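Local coordinates for dihydropyrimidinase (Brevibacillus agri, PDB 3SFW), which probably catalyses the zinc-dependent, reversible ring-opening hydrolysis of dihydropyrimidines to N-carbamoyl-beta-amino acids, as a tetrameric member of the amidohydrolase family, at residues V21-E26 with A391-F396; P57-D62 with T87-F92; T169-K174 with A229-Q234; Q196-G201 with R330-I335; F350-R355 with E419-H424. All coordinates share one frame; numbering follows the deposited sequence.

Interaction 1: V21-E26 with A391-F396; sequences VLIDGE and ADIVLF
Glu26 and Ala391 bring the two segments closest, CA to CA 5.8 Å, and from there the backbones diverge toward Val21 and Ile393. The contact belongs to the small beta domain beside the TIM barrel, which residues from both ends of the chain build; its packing is consistent with the beta sandwich known in dihydropyrimidinases. Strand 20-24 lies between strands 2-6 and 27-32, whereas strand 393-403 pairs with 49-59 and 422-432 in a different sheet, so what meets here is mainly side chains of two layers. A single backbone hydrogen bond ties the segments, from Ala391 N to Glu26 O at 2.9 Å, and it is nearly straight at hydrogen (168°). The carboxylate of Glu26 leads away from this bond to salt bridges with Arg451 and Arg433, and Arg433 N also gives a hydrogen bond to Asp392 OD1. Apart from this bond, the side chains meet through apolar groups. Ile23 holds CG1 beside its backbone N and anti to the carbonyl carbon (chi1 -65°), and both branches reach the methyl of Ala391: CG2 of Ile23 stands 3.7 Å from Ala391 CB, with CG1 and CD1 of Ile23 hardly farther. Ala391 CB also rests 3.6 Å from Glu26 O, beside the backbone bond. Val21 continues the apolar layer onto Leu50, and Ile23 onto Ile5. Farther from that bond, Ile393 CD1 meets two tips at looser range, Ile23 CD1 at 4.2 Å and Val21 CG1 at 4.3 Å.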
# COMPACT_ATOMS: atom_id res chain seq x y z
N VAL A 21 -0.41 46.68 -11.84
CA VAL A 21 0.30 46.58 -10.55
C VAL A 21 1.14 47.82 -10.36
O VAL A 21 1.90 48.19 -11.25
CB VAL A 21 1.21 45.32 -10.55
CG1 VAL A 21 2.06 45.24 -9.26
CG2 VAL A 21 0.34 44.06 -10.69
N LEU A 22 0.99 48.45 -9.20
CA LEU A 22 1.76 49.64 -8.85
C LEU A 22 2.82 49.32 -7.81
O LEU A 22 2.53 48.77 -6.73
CB LEU A 22 0.82 50.74 -8.30
CG LEU A 22 1.53 52.04 -7.88
CD1 LEU A 22 2.19 52.62 -9.15
CD2 LEU A 22 0.43 53.01 -7.35
N ILE A 23 4.08 49.61 -8.18
CA ILE A 23 5.22 49.41 -7.29
C ILE A 23 5.68 50.77 -6.80
O ILE A 23 5.67 51.73 -7.56
CB ILE A 23 6.38 48.78 -8.11
CG1 ILE A 23 5.99 47.36 -8.58
CG2 ILE A 23 7.66 48.66 -7.23
CD1 ILE A 23 6.91 46.81 -9.69
N ASP A 24 6.02 50.88 -5.52
CA ASP A 24 6.60 52.13 -4.98
C ASP A 24 7.83 51.72 -4.20
O ASP A 24 7.73 50.96 -3.24
CB ASP A 24 5.60 52.86 -4.07
CG ASP A 24 6.08 54.28 -3.65
OD1 ASP A 24 7.19 54.69 -4.03
OD2 ASP A 24 5.31 54.99 -3.00
N GLY A 25 9.00 52.04 -4.72
CA GLY A 25 10.20 51.61 -4.03
C GLY A 25 10.39 50.09 -4.25
O GLY A 25 10.41 49.65 -5.39
N GLU A 26 10.51 49.33 -3.17
CA GLU A 26 10.88 47.90 -3.27
C GLU A 26 9.65 46.98 -3.29
O GLU A 26 9.80 45.77 -3.45
CB GLU A 26 11.77 47.51 -2.11
CG GLU A 26 13.11 48.28 -2.06
CD GLU A 26 14.15 47.55 -1.24
OE1 GLU A 26 13.82 47.04 -0.17
OE2 GLU A 26 15.27 47.43 -1.70
N ALA A 391 8.57 43.53 -4.72
CA ALA A 391 8.17 43.58 -6.09
C ALA A 391 9.17 42.73 -6.89
O ALA A 391 10.03 43.26 -7.59
CB ALA A 391 8.21 45.06 -6.56
N ASP A 392 9.01 41.41 -6.78
CA ASP A 392 9.89 40.44 -7.44
C ASP A 392 9.00 39.76 -8.46
O ASP A 392 8.10 38.94 -8.11
CB ASP A 392 10.39 39.38 -6.43
CG ASP A 392 11.48 39.89 -5.49
OD1 ASP A 392 11.62 41.13 -5.28
OD2 ASP A 392 12.10 39.00 -4.86
N ILE A 393 9.06 40.25 -9.70
CA ILE A 393 8.04 39.97 -10.67
C ILE A 393 8.70 39.65 -12.01
O ILE A 393 9.68 40.28 -12.41
CB ILE A 393 7.12 41.22 -10.84
CG1 ILE A 393 6.39 41.47 -9.52
CG2 ILE A 393 6.08 41.01 -12.05
CD1 ILE A 393 5.62 42.79 -9.49
N VAL A 394 8.13 38.68 -12.72
CA VAL A 394 8.60 38.30 -14.05
C VAL A 394 7.53 38.65 -15.07
O VAL A 394 6.36 38.30 -14.89
CB VAL A 394 8.90 36.79 -14.11
CG1 VAL A 394 9.30 36.38 -15.53
CG2 VAL A 394 10.01 36.45 -13.12
N LEU A 395 7.93 39.34 -16.16
CA LEU A 395 7.06 39.51 -17.29
C LEU A 395 7.37 38.38 -18.27
O LEU A 395 8.50 38.29 -18.76
CB LEU A 395 7.32 40.87 -17.96
CG LEU A 395 7.07 42.13 -17.11
CD1 LEU A 395 6.90 43.36 -18.02
CD2 LEU A 395 5.96 42.00 -16.18
N PHE A 396 6.39 37.48 -18.47
CA PHE A 396 6.63 36.22 -19.18
C PHE A 396 5.72 36.14 -20.41
O PHE A 396 4.48 36.37 -20.31
CB PHE A 396 6.33 35.04 -18.22
CG PHE A 396 6.65 33.70 -18.80
CD1 PHE A 396 7.95 33.17 -18.70
CD2 PHE A 396 5.63 32.91 -19.34
CE1 PHE A 396 8.25 31.91 -19.22
CE2 PHE A 396 5.92 31.61 -19.81
CZ PHE A 396 7.21 31.12 -19.75

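Interaction 2: P57-D62 with T87-F92; sequences PHTHLD and TSIVDF. With ZN (zinc ion), chain F.
His58 and His60, the His-X-His pair at the end of the first TIM-barrel strand in amidohydrolases, bind zinc beside Phe92 of the neighbouring parallel strand. Both NE2 atoms, of His58 and of His60, lie 2.1 Å from the zinc, whose shell is completed by Asp315 and the carboxylated Lys150. Phe92 packs against both imidazoles. Its CE1 comes over one face of the His58 ring, 3.3 Å from His58 CD2, in an edge-to-face pair with planes at 67°. The His60 ring is nearly parallel to that of Phe92 (18°) but slid aside, so the two barely overlap. Glu262 takes the other nitrogen of His58, ND1. Between the strands, Phe92 N bonds to Thr59 O at 3.2 Å. Asp91 has CG anti to its backbone N (chi1 -165°), turned toward Thr59. Its OD2 accepts two bonds: Leu61 N, at 2.8 Å, uses the syn lone pair, and Thr59 OG1, also 2.8 Å from OD2, arrives on the anti side, somewhat out of the carboxylate plane. An alanine at Asp91 would probably leave Leu61 N and Thr59 OG1 without their shared acceptor and the chain after His60 less firmly fixed. Leu61 CD1 meets Ile89 CD1 tip to tip. A water in the plane of the His60 ring accepts from His60 ND1 at 2.8 Å and donates to Phe92 O at 2.7 Å.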
# COMPACT_ATOMS: atom_id res chain seq x y z
N PRO A 57 15.03 26.80 -4.48
CA PRO A 57 15.54 26.45 -3.16
C PRO A 57 16.76 25.52 -3.23
O PRO A 57 17.12 24.92 -2.20
CB PRO A 57 14.39 25.66 -2.54
CG PRO A 57 13.70 24.98 -3.74
CD PRO A 57 13.78 26.09 -4.81
N HIS A 58 17.32 25.29 -4.41
CA HIS A 58 18.32 24.23 -4.52
C HIS A 58 19.47 24.62 -5.44
O HIS A 58 19.49 24.26 -6.63
CB HIS A 58 17.66 22.91 -4.94
CG HIS A 58 18.54 21.70 -4.72
ND1 HIS A 58 18.02 20.45 -4.45
CD2 HIS A 58 19.89 21.58 -4.66
CE1 HIS A 58 19.02 19.60 -4.26
NE2 HIS A 58 20.16 20.26 -4.37
N THR A 59 20.42 25.41 -4.91
CA THR A 59 21.56 25.85 -5.76
C THR A 59 22.89 25.58 -5.06
O THR A 59 22.94 25.45 -3.83
CB THR A 59 21.47 27.35 -6.14
OG1 THR A 59 21.60 28.18 -4.98
CG2 THR A 59 20.06 27.65 -6.77
N HIS A 60 23.95 25.46 -5.86
CA HIS A 60 25.30 25.20 -5.37
C HIS A 60 26.28 26.11 -6.11
O HIS A 60 27.07 25.65 -6.98
CB HIS A 60 25.69 23.72 -5.62
CG HIS A 60 24.79 22.75 -4.92
ND1 HIS A 60 24.90 22.49 -3.57
CD2 HIS A 60 23.75 22.01 -5.37
CE1 HIS A 60 24.00 21.57 -3.23
NE2 HIS A 60 23.27 21.29 -4.30
N LEU A 61 26.20 27.42 -5.84
CA LEU A 61 27.07 28.36 -6.55
C LEU A 61 28.45 28.42 -5.87
O LEU A 61 28.55 28.44 -4.62
CB LEU A 61 26.43 29.76 -6.53
CG LEU A 61 25.00 29.82 -7.07
CD1 LEU A 61 24.54 31.30 -7.16
CD2 LEU A 61 24.95 29.20 -8.50
N ASP A 62 29.52 28.50 -6.67
CA ASP A 62 30.88 28.56 -6.15
C ASP A 62 31.16 27.47 -5.14
O ASP A 62 31.73 27.73 -4.06
CB ASP A 62 31.16 29.94 -5.54
CG ASP A 62 32.66 30.27 -5.48
OD1 ASP A 62 33.41 29.95 -6.44
OD2 ASP A 62 33.08 30.86 -4.47
N THR A 87 14.04 34.96 -9.17
CA THR A 87 14.43 36.17 -8.47
C THR A 87 15.04 35.96 -7.05
O THR A 87 15.53 36.94 -6.43
CB THR A 87 13.26 37.19 -8.40
OG1 THR A 87 12.12 36.54 -7.85
CG2 THR A 87 12.91 37.71 -9.79
N SER A 88 14.93 34.74 -6.49
CA SER A 88 15.57 34.43 -5.21
C SER A 88 16.11 33.02 -5.29
O SER A 88 15.51 32.16 -5.98
CB SER A 88 14.51 34.47 -4.08
OG SER A 88 14.27 35.81 -3.77
N ILE A 89 17.22 32.77 -4.61
CA ILE A 89 17.75 31.43 -4.50
C ILE A 89 18.02 31.09 -3.05
O ILE A 89 18.16 32.00 -2.20
CB ILE A 89 19.13 31.26 -5.27
CG1 ILE A 89 20.20 32.22 -4.70
CG2 ILE A 89 18.95 31.51 -6.78
CD1 ILE A 89 21.59 31.91 -5.24
N VAL A 90 18.11 29.79 -2.76
CA VAL A 90 18.55 29.39 -1.44
C VAL A 90 19.63 28.36 -1.66
O VAL A 90 19.38 27.28 -2.28
CB VAL A 90 17.40 28.81 -0.56
CG1 VAL A 90 17.88 28.76 0.92
CG2 VAL A 90 16.12 29.73 -0.67
N ASP A 91 20.85 28.75 -1.29
CA ASP A 91 22.05 27.99 -1.63
C ASP A 91 22.55 27.16 -0.44
O ASP A 91 22.40 27.57 0.71
CB ASP A 91 23.13 29.01 -2.04
CG ASP A 91 24.30 28.38 -2.77
OD1 ASP A 91 25.26 27.98 -2.09
OD2 ASP A 91 24.21 28.29 -4.04
N PHE A 92 23.14 25.99 -0.70
CA PHE A 92 23.68 25.16 0.37
C PHE A 92 25.07 25.57 0.89
O PHE A 92 26.11 25.29 0.24
CB PHE A 92 23.69 23.68 -0.09
CG PHE A 92 22.31 23.10 -0.20
CD1 PHE A 92 21.63 23.08 -1.42
CD2 PHE A 92 21.69 22.57 0.90
CE1 PHE A 92 20.37 22.55 -1.53
CE2 PHE A 92 20.40 22.06 0.82
CZ PHE A 92 19.72 22.08 -0.41
ZN ZN F . 22.16 19.50 -4.43
O HOH W 1 26.80 23.94 -2.04
O HOH W 2 27.34 26.54 -2.95

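Interaction 3: T169-K174 with A229-Q234; sequences TLIRAK and ALADAQ
Ile171 and Ala231 approach to 5.4 Å between CA atoms, and Lys174 and Ala233 to 5.0 Å, where the turn after helix 214-230 lies against helix 163-176 on the outside of the TIM barrel. The turn is a Schellman motif, with Asp232 at positive phi. Its two alanine methyls form the apolar face: Ala231 CB sits 3.8 Å from Ile171 CG1 and touches Leu170 CB, while Ala233 CB faces Leu170 CD2 at 3.9 Å. Ile171 also packs on Tyr192 of the second subunit. Lys174 runs extended over the turn until chi4 (45°) bends NZ toward Asp232. There NZ gives a hydrogen bond to the backbone Asp232 O at 3.0 Å and a weak one, part of a salt bridge, to Asp232 OD2 at 3.2 Å. Beside Lys174, a water joins Lys174 O to Gln234 NE2, which donates to Ala178 O as well. One ammonium group thus grips both a carbonyl and a carboxylate of the same residue just beyond a helix C-terminus, where the negative end of the helix dipole would probably favour the lysine's positive charge.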
# COMPACT_ATOMS: atom_id res chain seq x y z
N THR A 169 19.59 15.56 14.48
CA THR A 169 19.37 16.82 13.79
C THR A 169 17.86 17.06 13.68
O THR A 169 17.37 18.18 13.92
CB THR A 169 20.02 16.84 12.42
OG1 THR A 169 21.43 16.68 12.58
CG2 THR A 169 19.72 18.15 11.67
N LEU A 170 17.12 15.99 13.44
CA LEU A 170 15.63 16.11 13.34
C LEU A 170 15.00 16.50 14.69
O LEU A 170 14.12 17.37 14.74
CB LEU A 170 15.00 14.79 12.86
CG LEU A 170 15.18 14.52 11.35
CD1 LEU A 170 15.06 12.97 11.10
CD2 LEU A 170 14.12 15.32 10.52
N ILE A 171 15.53 15.92 15.77
CA ILE A 171 15.04 16.25 17.11
C ILE A 171 15.32 17.69 17.44
O ILE A 171 14.44 18.42 17.92
CB ILE A 171 15.65 15.33 18.17
CG1 ILE A 171 15.05 13.92 17.98
CG2 ILE A 171 15.30 15.80 19.59
CD1 ILE A 171 15.68 12.91 18.77
N ARG A 172 16.53 18.11 17.18
CA ARG A 172 16.93 19.50 17.45
C ARG A 172 16.16 20.46 16.56
O ARG A 172 15.79 21.55 16.98
CB ARG A 172 18.43 19.63 17.24
CG ARG A 172 18.95 21.06 17.57
CD ARG A 172 18.62 21.46 19.04
NE ARG A 172 19.51 22.55 19.50
CZ ARG A 172 19.19 23.46 20.43
NH1 ARG A 172 20.07 24.43 20.72
NH2 ARG A 172 18.02 23.43 21.07
N ALA A 173 16.02 20.11 15.28
CA ALA A 173 15.24 20.93 14.35
C ALA A 173 13.79 21.11 14.81
O ALA A 173 13.23 22.20 14.65
CB ALA A 173 15.29 20.33 12.90
N LYS A 174 13.16 20.05 15.30
CA LYS A 174 11.81 20.20 15.81
C LYS A 174 11.79 21.20 16.97
O LYS A 174 10.91 22.06 17.05
CB LYS A 174 11.22 18.88 16.29
CG LYS A 174 9.75 19.10 16.70
CD LYS A 174 9.29 18.15 17.76
CE LYS A 174 7.79 18.42 18.15
NZ LYS A 174 6.91 18.61 16.95
N ALA A 229 9.23 10.73 11.52
CA ALA A 229 8.07 10.37 12.33
C ALA A 229 8.45 10.10 13.81
O ALA A 229 7.76 10.56 14.70
CB ALA A 229 7.38 9.11 11.73
N LEU A 230 9.55 9.38 14.03
CA LEU A 230 10.08 9.04 15.40
C LEU A 230 10.52 10.30 16.18
O LEU A 230 10.42 10.35 17.41
CB LEU A 230 11.29 8.10 15.25
CG LEU A 230 10.89 6.64 14.91
CD1 LEU A 230 12.08 5.86 14.33
CD2 LEU A 230 10.39 5.97 16.16
N ALA A 231 10.88 11.35 15.44
CA ALA A 231 11.19 12.64 16.04
C ALA A 231 10.01 13.61 16.10
O ALA A 231 10.17 14.75 16.59
CB ALA A 231 12.39 13.31 15.29
N ASP A 232 8.90 13.25 15.45
CA ASP A 232 7.78 14.18 15.24
C ASP A 232 8.20 15.50 14.55
O ASP A 232 7.74 16.59 14.92
CB ASP A 232 7.09 14.48 16.57
CG ASP A 232 5.76 15.18 16.39
OD1 ASP A 232 5.15 15.03 15.33
OD2 ASP A 232 5.30 15.86 17.33
N ALA A 233 9.09 15.39 13.59
CA ALA A 233 9.76 16.58 13.04
C ALA A 233 9.20 16.90 11.64
O ALA A 233 8.08 16.47 11.30
CB ALA A 233 11.27 16.32 12.98
N GLN A 234 9.91 17.71 10.87
CA GLN A 234 9.43 18.01 9.50
C GLN A 234 10.58 17.81 8.51
O GLN A 234 11.71 18.18 8.80
CB GLN A 234 8.87 19.43 9.39
CG GLN A 234 9.76 20.54 10.07
CD GLN A 234 9.29 20.84 11.52
OE1 GLN A 234 8.18 20.48 11.93
NE2 GLN A 234 10.17 21.45 12.32
O HOH W 3 9.35 22.71 14.78

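Interaction 4: Q196-G201 with R330-I335; sequences QALAEG and RDFTKI
Ala197, in the last turn of helix 187-199, presents CB to Phe332 at the edge of the ring, near its plane, 4.0 Å from CE1 of that ring. The next residue, Leu198, carries most of the contact. Both methyls reach the opposing loop: CD2 of Leu198 stands 3.9 Å from Phe332 CE1 and 3.5 Å from Asp331 OD1, while CD1 meets Thr333 CG2 tip to tip at 3.8 Å. Beyond Leu198 the helix ends in a Schellman motif, with Gly201 at positive phi, and the chain turns away from residues 330-335. That loop, between helices 321-325 and 345-354 of the TIM-barrel domain, is shaped by its own bonds. Asp331 OD1 accepts from Thr333 N at 3.0 Å, closing an Asx turn, and from Thr333 OG1 at 2.7 Å, both donors reaching it from the same face of the carboxylate. Chi1 of Phe332 (70°) sets CG between the backbone N and the carbonyl carbon, on the side from which the ring reaches the helix, and Thr333 CG2 lies over one face of that ring, toward the rim. The same ring touches Thr194 of the helix and Tyr207 and His208 of helix 206-210. No hydrogen bond spans the two segments: the helix end meets the loop through van der Waals contact alone, and the polar bonds inside the loop probably help to fix the shape of the surface on which Leu198 rests.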
# COMPACT_ATOMS: atom_id res chain seq x y z
N GLN A 196 32.71 -2.03 -7.03
CA GLN A 196 32.54 -3.26 -7.79
C GLN A 196 32.57 -2.96 -9.29
O GLN A 196 33.24 -3.67 -10.09
CB GLN A 196 31.22 -3.92 -7.40
CG GLN A 196 30.77 -5.06 -8.29
CD GLN A 196 29.44 -5.68 -7.80
OE1 GLN A 196 29.42 -6.44 -6.82
NE2 GLN A 196 28.34 -5.30 -8.45
N ALA A 197 31.92 -1.87 -9.69
CA ALA A 197 31.86 -1.53 -11.11
C ALA A 197 33.28 -1.32 -11.63
O ALA A 197 33.66 -1.80 -12.70
CB ALA A 197 31.02 -0.23 -11.33
N LEU A 198 34.06 -0.57 -10.87
CA LEU A 198 35.40 -0.19 -11.30
C LEU A 198 36.31 -1.43 -11.34
O LEU A 198 37.13 -1.58 -12.24
CB LEU A 198 36.00 0.84 -10.37
CG LEU A 198 35.42 2.26 -10.40
CD1 LEU A 198 36.17 3.09 -9.37
CD2 LEU A 198 35.56 2.87 -11.82
N ALA A 199 36.13 -2.31 -10.35
CA ALA A 199 36.85 -3.59 -10.32
C ALA A 199 36.59 -4.44 -11.55
O ALA A 199 37.43 -5.26 -11.94
CB ALA A 199 36.50 -4.37 -9.05
N GLU A 200 35.42 -4.28 -12.15
CA GLU A 200 35.06 -5.07 -13.32
C GLU A 200 35.42 -4.37 -14.62
O GLU A 200 35.10 -4.87 -15.69
CB GLU A 200 33.56 -5.38 -13.30
CG GLU A 200 33.13 -6.12 -12.05
CD GLU A 200 31.74 -6.69 -12.16
OE1 GLU A 200 30.76 -5.90 -12.14
OE2 GLU A 200 31.62 -7.93 -12.27
N GLY A 201 36.07 -3.21 -14.51
CA GLY A 201 36.46 -2.43 -15.69
C GLY A 201 35.33 -1.59 -16.28
O GLY A 201 35.45 -1.07 -17.40
N ARG A 330 37.76 7.85 -18.06
CA ARG A 330 38.29 6.58 -17.61
C ARG A 330 37.84 6.16 -16.24
O ARG A 330 38.19 5.08 -15.78
N ASP A 331 37.10 7.01 -15.52
CA ASP A 331 36.67 6.62 -14.16
C ASP A 331 35.47 7.47 -13.74
O ASP A 331 35.65 8.61 -13.33
CB ASP A 331 37.83 6.85 -13.17
CG ASP A 331 37.46 6.51 -11.74
OD1 ASP A 331 36.25 6.26 -11.45
OD2 ASP A 331 38.38 6.52 -10.87
N PHE A 332 34.26 6.95 -13.95
CA PHE A 332 33.04 7.77 -13.78
C PHE A 332 32.93 8.30 -12.35
O PHE A 332 32.22 9.28 -12.11
CB PHE A 332 31.80 6.93 -14.12
CG PHE A 332 31.53 5.85 -13.10
CD1 PHE A 332 32.02 4.58 -13.26
CD2 PHE A 332 30.72 6.11 -12.00
CE1 PHE A 332 31.77 3.58 -12.31
CE2 PHE A 332 30.43 5.12 -11.08
CZ PHE A 332 30.98 3.86 -11.21
N THR A 333 33.59 7.64 -11.39
CA THR A 333 33.52 8.11 -9.99
C THR A 333 34.23 9.44 -9.79
O THR A 333 34.02 10.12 -8.78
CB THR A 333 34.07 7.07 -8.95
OG1 THR A 333 35.50 7.02 -9.00
CG2 THR A 333 33.42 5.66 -9.08
N LYS A 334 35.07 9.84 -10.74
CA LYS A 334 35.76 11.12 -10.65
C LYS A 334 35.15 12.21 -11.51
O LYS A 334 35.71 13.30 -11.62
CB LYS A 334 37.25 10.96 -10.96
CG LYS A 334 37.94 10.06 -9.92
CD LYS A 334 39.46 10.03 -10.13
CE LYS A 334 40.09 9.17 -9.02
NZ LYS A 334 41.35 8.56 -9.53
N ILE A 335 34.02 11.93 -12.14
CA ILE A 335 33.33 12.99 -12.90
C ILE A 335 32.61 13.86 -11.83
O ILE A 335 31.91 13.31 -11.01
CB ILE A 335 32.20 12.43 -13.85
CG1 ILE A 335 32.75 11.42 -14.90
CG2 ILE A 335 31.52 13.57 -14.55
CD1 ILE A 335 31.63 10.67 -15.67

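Interaction 5: F350-R355 with E419-H424; sequences FSEGVR and EGMQVH
Arg355 lays its guanidinium flat on the ring of His424, centres 3.5 Å apart and planes 1° from parallel, where helix 345-354 of the TIM-barrel domain meets strand 422-432 of the beta domain. The strand's segment runs at 75° to that of the helix. His424 CG lies over the centre of the guanidinium, 3.3 Å above its plane. Residues 350-354 make a wider pi-type turn, Arg355 N bonding to Phe350 O. An alanine at His424 removes the ring, and the guanidinium, without its stacking partner, would probably be free to turn. Ser351, its OG anti to the backbone N (chi1 -170°), accepts from His424 N at 2.9 Å. It also donates to a water at 2.7 Å from OG, which in turn donates to Glu352 OE2 and to Gln422 O, so one molecule links the helix to segment 419-424. Glu352, salt-bridged to Lys356 through OE1, meets Met421 tip to tip, its CG 3.4 Å from Met421 CE. Phe350 turns its ring edge to the same strand: CD2 is 3.4 Å from His424 O, which lies in the ring plane, buried and without a hydrogen-bonding partner.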
# COMPACT_ATOMS: atom_id res chain seq x y z
N PHE A 350 6.95 25.43 -17.36
CA PHE A 350 5.80 26.01 -18.09
C PHE A 350 5.55 25.19 -19.37
O PHE A 350 4.42 24.81 -19.69
CB PHE A 350 6.07 27.47 -18.46
CG PHE A 350 4.97 28.08 -19.29
CD1 PHE A 350 3.75 28.45 -18.71
CD2 PHE A 350 5.11 28.19 -20.66
CE1 PHE A 350 2.71 28.98 -19.49
CE2 PHE A 350 4.07 28.70 -21.46
CZ PHE A 350 2.86 29.07 -20.87
N SER A 351 6.61 24.98 -20.14
CA SER A 351 6.42 24.44 -21.49
C SER A 351 6.09 22.94 -21.47
O SER A 351 5.28 22.46 -22.27
CB SER A 351 7.68 24.71 -22.33
OG SER A 351 7.44 24.41 -23.70
N GLU A 352 6.77 22.17 -20.61
CA GLU A 352 6.50 20.75 -20.57
C GLU A 352 5.39 20.45 -19.60
O GLU A 352 4.84 19.34 -19.62
CB GLU A 352 7.75 19.98 -20.17
CG GLU A 352 8.76 19.94 -21.32
CD GLU A 352 8.22 19.17 -22.53
OE1 GLU A 352 7.74 18.02 -22.34
OE2 GLU A 352 8.30 19.69 -23.66
N GLY A 353 5.18 21.36 -18.62
CA GLY A 353 4.20 21.07 -17.55
C GLY A 353 2.84 21.72 -17.86
O GLY A 353 1.88 21.04 -18.19
N VAL A 354 2.77 23.04 -17.83
CA VAL A 354 1.51 23.73 -18.02
C VAL A 354 0.94 23.51 -19.42
O VAL A 354 -0.26 23.22 -19.58
CB VAL A 354 1.67 25.27 -17.75
CG1 VAL A 354 0.33 26.02 -18.01
CG2 VAL A 354 2.11 25.49 -16.29
N ARG A 355 1.78 23.70 -20.42
CA ARG A 355 1.28 23.66 -21.79
C ARG A 355 0.82 22.25 -22.20
O ARG A 355 0.04 22.13 -23.14
CB ARG A 355 2.36 24.10 -22.76
CG ARG A 355 2.60 25.56 -22.77
CD ARG A 355 3.51 25.90 -23.94
NE ARG A 355 2.74 26.39 -25.07
CZ ARG A 355 2.62 25.77 -26.23
NH1 ARG A 355 3.24 24.62 -26.45
NH2 ARG A 355 1.86 26.31 -27.18
N GLU A 419 20.21 21.13 -24.55
CA GLU A 419 20.56 21.56 -25.90
C GLU A 419 19.57 21.05 -26.95
O GLU A 419 19.36 19.85 -27.09
CB GLU A 419 21.98 21.12 -26.22
CG GLU A 419 22.52 21.75 -27.54
CD GLU A 419 22.73 23.23 -27.42
OE1 GLU A 419 23.26 23.67 -26.36
OE2 GLU A 419 22.47 23.95 -28.44
N GLY A 420 19.05 21.97 -27.74
CA GLY A 420 18.12 21.62 -28.85
C GLY A 420 16.66 21.49 -28.44
O GLY A 420 15.80 21.31 -29.29
N MET A 421 16.37 21.56 -27.14
CA MET A 421 14.97 21.41 -26.69
C MET A 421 14.08 22.54 -27.17
O MET A 421 14.37 23.71 -26.95
CB MET A 421 14.89 21.33 -25.15
CG MET A 421 13.50 20.91 -24.66
SD MET A 421 13.64 20.91 -22.86
CE MET A 421 11.92 20.64 -22.41
N GLN A 422 12.99 22.20 -27.84
CA GLN A 422 12.02 23.24 -28.22
C GLN A 422 11.09 23.54 -27.06
O GLN A 422 10.44 22.64 -26.53
CB GLN A 422 11.18 22.78 -29.40
CG GLN A 422 12.02 22.26 -30.53
CD GLN A 422 12.80 23.34 -31.14
OE1 GLN A 422 14.02 23.41 -30.97
NE2 GLN A 422 12.10 24.28 -31.79
N VAL A 423 10.93 24.82 -26.75
CA VAL A 423 9.97 25.24 -25.70
C VAL A 423 9.12 26.39 -26.19
O VAL A 423 9.50 27.12 -27.13
CB VAL A 423 10.71 25.69 -24.42
CG1 VAL A 423 11.52 24.49 -23.86
CG2 VAL A 423 11.63 26.89 -24.71
N HIS A 424 7.98 26.60 -25.53
CA HIS A 424 7.32 27.89 -25.59
C HIS A 424 7.47 28.61 -24.27
O HIS A 424 7.37 27.99 -23.21
CB HIS A 424 5.81 27.70 -25.84
CG HIS A 424 5.50 27.13 -27.18
ND1 HIS A 424 4.70 27.78 -28.09
CD2 HIS A 424 5.92 26.00 -27.78
CE1 HIS A 424 4.64 27.07 -29.20
NE2 HIS A 424 5.36 25.97 -29.04
O HOH W 4 8.82 22.17 -24.29

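In the fold
Interaction 2 sits near the middle of the chain, about 7 Å from its centre, with the others around it at 22 to 30 Å between centres. Along the sequence interaction 1 opens first, and interactions 2, 3 and 4 are nested within its loop, 3 and 4 alternating; interaction 5 alternates with interaction 1. One mixed sheet reaches interactions 1, 2 and 5 through strands 49-59, 86-93, 393-403 and 422-432, so it runs from the small beta domain into the zinc site. Phe396 of interaction 1 meets Phe350 of interaction 5 edge-to-face, and Asp392 touches Thr87. Interactions 3 and 4 lie apart on outer helices and the loops beside them, about 26 Å between nearest atoms.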